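Local coordinates for protein Hydrogenase/urease maturation factor HypB (Helicobacter pylori, PDB 4LPS) that is required for nickel insertion during maturation of [NiFe] hydrogenase, and for urease maturation, and has a low GTPase activity essential for nickel insertion, at residues N84-R89 with I133-G138. Residues are numbered along the deposited sequence; the frame is centred on the assembly and turned at random.
Sequences NRDADR and IIENVG. With MG (magnesium ion), chain C; GDP (guanosine-5'-diphosphate), chain D; PO4 (phosphate ion), chain E.
Asp86 and Glu135 meet through a shared magnesium ion: Asp86 OD2 and Glu135 OE1 stand 3.7 Å apart, two acceptors brought side by side as neighbouring ligands of the ion, whose charge probably offsets their repulsion. OE1 of Glu135 ligates the metal at 2.4 Å, whereas OD2 of Asp86 sits at a longer 2.6 Å. The CA atoms of the pair remain 9.3 Å apart, so the side chains bridge the gap. Glu135 does so from the strand 131-135 with CG anti to its backbone N (chi1 -173°) and the chain extended beyond it, which carries the carboxylate to the ion. GDP O2B, O2 of a phosphate ion that probably came from the crystallisation liquor, a water and Thr60 OG1 complete the coordination. This metal centre is the tight part of the contact, although the whole contact buries just 51 Å², and its Glu135 side is buried beside Lys59 and Leu63 of helix 59-66.

Toward helix 85-91 the joining is looser: Asp86 is partly exposed and has the longer metal bond. Its OD1 lies a short 2.5 Å from the metal-bound water, which also lies near GDP O2A, so how its protons are shared stays open. The guanidinium of Arg89 meets O2A of the alpha-phosphate at its edge, in plane: NH2 donates almost straight to GDP O2A (3.1 Å, 177°), while NH1 hydrogen-bonds GDP O1A at 3.3 Å. The same NH2 lies 3.8 Å from Asp86 OD1, well off the guanidinium plane, leaving a long, purely electrostatic pairing. In the segment 133-138, Gly138 N gives O1 of the phosphate ion a weak bond (128°). Metal-binding acids on helix 85-91 and strand 131-135, converging beside the P-loop helix, mark the magnesium-nucleotide site of a SIMIBI-class G3E GTPase.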
loop_
_atom_site.group_PDB
_atom_site.type_symbol
_atom_site.label_atom_id
_atom_site.label_comp_id
_atom_site.label_asym_id
_atom_site.label_seq_id
_atom_site.Cartn_x
_atom_site.Cartn_y
_atom_site.Cartn_z
ATOM N N ASN A 84 5.323 15.890 8.145
ATOM C CA ASN A 84 5.959 14.589 8.311
ATOM C C ASN A 84 5.241 13.790 9.391
ATOM O O ASN A 84 5.877 13.087 10.174
ATOM C CB ASN A 84 7.439 14.754 8.683
ATOM C CG ASN A 84 8.359 14.702 7.480
ATOM O OD1 ASN A 84 9.184 13.795 7.356
ATOM N ND2 ASN A 84 8.195 15.652 6.567
ATOM N N ARG A 85 3.915 13.885 9.430
ATOM C CA ARG A 85 3.163 13.279 10.523
ATOM C C ARG A 85 3.178 11.754 10.429
ATOM O O ARG A 85 3.417 11.079 11.429
ATOM C CB ARG A 85 1.723 13.808 10.567
ATOM C CG ARG A 85 1.564 15.082 11.405
ATOM C CD ARG A 85 0.300 15.867 11.081
ATOM N NE ARG A 85 0.179 17.046 11.941
ATOM C CZ ARG A 85 -0.945 17.732 12.128
ATOM N NH1 ARG A 85 -2.063 17.361 11.520
ATOM N NH2 ARG A 85 -0.953 18.787 12.930
ATOM N N ASP A 86 2.911 11.210 9.245
ATOM C CA ASP A 86 2.920 9.760 9.077
ATOM C C ASP A 86 4.333 9.187 9.218
ATOM O O ASP A 86 4.529 8.162 9.869
ATOM C CB ASP A 86 2.313 9.363 7.731
ATOM C CG ASP A 86 0.836 9.691 7.641
ATOM O OD1 ASP A 86 0.172 9.722 8.699
ATOM O OD2 ASP A 86 0.335 9.905 6.516
ATOM N N ALA A 87 5.309 9.847 8.603
ATOM C CA ALA A 87 6.693 9.383 8.638
ATOM C C ALA A 87 7.233 9.351 10.063
ATOM O O ALA A 87 7.953 8.426 10.444
ATOM C CB ALA A 87 7.569 10.263 7.759
ATOM N N ASP A 88 6.894 10.376 10.839
ATOM C CA ASP A 88 7.304 10.459 12.238
ATOM C C ASP A 88 6.710 9.342 13.091
ATOM O O ASP A 88 7.407 8.757 13.919
ATOM C CB ASP A 88 6.924 11.816 12.832
ATOM C CG ASP A 88 7.906 12.909 12.466
ATOM O OD1 ASP A 88 9.068 12.585 12.145
ATOM O OD2 ASP A 88 7.515 14.097 12.510
ATOM N N ARG A 89 5.422 9.061 12.904
ATOM C CA ARG A 89 4.781 7.946 13.600
ATOM C C ARG A 89 5.521 6.636 13.350
ATOM O O ARG A 89 5.692 5.823 14.259
ATOM C CB ARG A 89 3.321 7.797 13.165
ATOM C CG ARG A 89 2.354 8.785 13.804
ATOM C CD ARG A 89 1.024 8.808 13.060
ATOM N NE ARG A 89 0.315 7.534 13.168
ATOM C CZ ARG A 89 -0.825 7.249 12.541
ATOM N NH1 ARG A 89 -1.392 6.063 12.702
ATOM N NH2 ARG A 89 -1.393 8.146 11.748
ATOM N N ILE A 133 7.990 -0.266 1.114
ATOM C CA ILE A 133 6.562 -0.005 1.138
ATOM C C ILE A 133 6.259 1.454 0.834
ATOM O O ILE A 133 6.764 2.364 1.496
ATOM C CB ILE A 133 5.951 -0.399 2.501
ATOM C CG1 ILE A 133 6.097 -1.911 2.718
ATOM C CG2 ILE A 133 4.488 0.014 2.579
ATOM C CD1 ILE A 133 5.411 -2.444 3.968
ATOM N N ILE A 134 5.448 1.662 -0.194
ATOM C CA ILE A 134 4.989 2.988 -0.568
ATOM C C ILE A 134 3.590 3.226 -0.011
ATOM O O ILE A 134 2.646 2.519 -0.376
ATOM C CB ILE A 134 4.979 3.166 -2.104
ATOM C CG1 ILE A 134 6.388 2.965 -2.670
ATOM C CG2 ILE A 134 4.439 4.534 -2.494
ATOM C CD1 ILE A 134 6.430 2.831 -4.178
ATOM N N GLU A 135 3.458 4.193 0.892
ATOM C CA GLU A 135 2.134 4.628 1.317
ATOM C C GLU A 135 1.732 5.849 0.509
ATOM O O GLU A 135 2.273 6.940 0.691
ATOM C CB GLU A 135 2.079 4.926 2.821
ATOM C CG GLU A 135 0.651 5.208 3.296
ATOM C CD GLU A 135 0.553 5.641 4.744
ATOM O OE1 GLU A 135 -0.206 6.591 5.030
ATOM O OE2 GLU A 135 1.229 5.035 5.600
ATOM N N ASN A 136 0.794 5.647 -0.409
ATOM C CA ASN A 136 0.395 6.696 -1.330
ATOM C C ASN A 136 -0.440 7.783 -0.664
ATOM O O ASN A 136 -0.938 7.608 0.450
ATOM C CB ASN A 136 -0.381 6.094 -2.503
ATOM C CG ASN A 136 0.003 6.712 -3.829
ATOM O OD1 ASN A 136 0.030 7.936 -3.970
ATOM N ND2 ASN A 136 0.311 5.869 -4.811
ATOM N N VAL A 137 -0.557 8.916 -1.351
ATOM C CA VAL A 137 -1.438 10.004 -0.943
ATOM C C VAL A 137 -2.867 9.496 -0.767
ATOM O O VAL A 137 -3.357 8.716 -1.589
ATOM C CB VAL A 137 -1.423 11.150 -1.974
ATOM C CG1 VAL A 137 -2.357 12.276 -1.549
ATOM C CG2 VAL A 137 -0.003 11.671 -2.162
ATOM N N GLY A 138 -3.523 9.916 0.311
ATOM C CA GLY A 138 -4.917 9.567 0.517
ATOM C C GLY A 138 -5.780 10.091 -0.616
ATOM O O GLY A 138 -5.947 11.303 -0.773
HETATM MG MG MG C . -1.264 7.887 6.799
HETATM P PB GDP D . -4.298 6.586 7.229
HETATM O O1B GDP D . -4.595 8.065 7.189
HETATM O O2B GDP D . -2.811 6.347 7.298
HETATM O O3B GDP D . -4.822 5.911 5.986
HETATM O O3A GDP D . -5.029 5.931 8.499
HETATM P PA GDP D . -4.547 6.168 10.018
HETATM O O1A GDP D . -3.519 5.135 10.401
HETATM O O2A GDP D . -4.026 7.565 10.237
HETATM O "O5'" GDP D . -5.892 5.892 10.838
HETATM C "C5'" GDP D . -6.891 6.903 10.956
HETATM C "C4'" GDP D . -7.733 6.608 12.188
HETATM O "O4'" GDP D . -8.272 5.288 12.097
HETATM C "C3'" GDP D . -6.882 6.641 13.444
HETATM O "O3'" GDP D . -7.648 7.270 14.475
HETATM C "C2'" GDP D . -6.668 5.192 13.815
HETATM O "O2'" GDP D . -6.592 5.042 15.232
HETATM C "C1'" GDP D . -7.925 4.544 13.269
HETATM N N9 GDP D . -7.734 3.124 12.900
HETATM C C8 GDP D . -6.762 2.583 12.140
HETATM N N7 GDP D . -6.949 1.246 12.010
HETATM C C5 GDP D . -8.069 0.919 12.685
HETATM C C6 GDP D . -8.848 -0.312 12.960
HETATM O O6 GDP D . -8.484 -1.416 12.509
HETATM N N1 GDP D . -9.956 -0.207 13.706
HETATM C C2 GDP D . -10.371 0.972 14.206
HETATM N N2 GDP D . -11.499 1.012 14.955
HETATM N N3 GDP D . -9.711 2.136 13.995
HETATM C C4 GDP D . -8.580 2.165 13.259
HETATM P P PO4 E . -3.369 9.616 4.443
HETATM O O1 PO4 E . -2.409 9.853 3.305
HETATM O O2 PO4 E . -2.595 9.116 5.636
HETATM O O3 PO4 E . -4.061 10.908 4.795
HETATM O O4 PO4 E . -4.390 8.590 4.030
HETATM O O HOH W 1 -2.240 8.960 8.537
#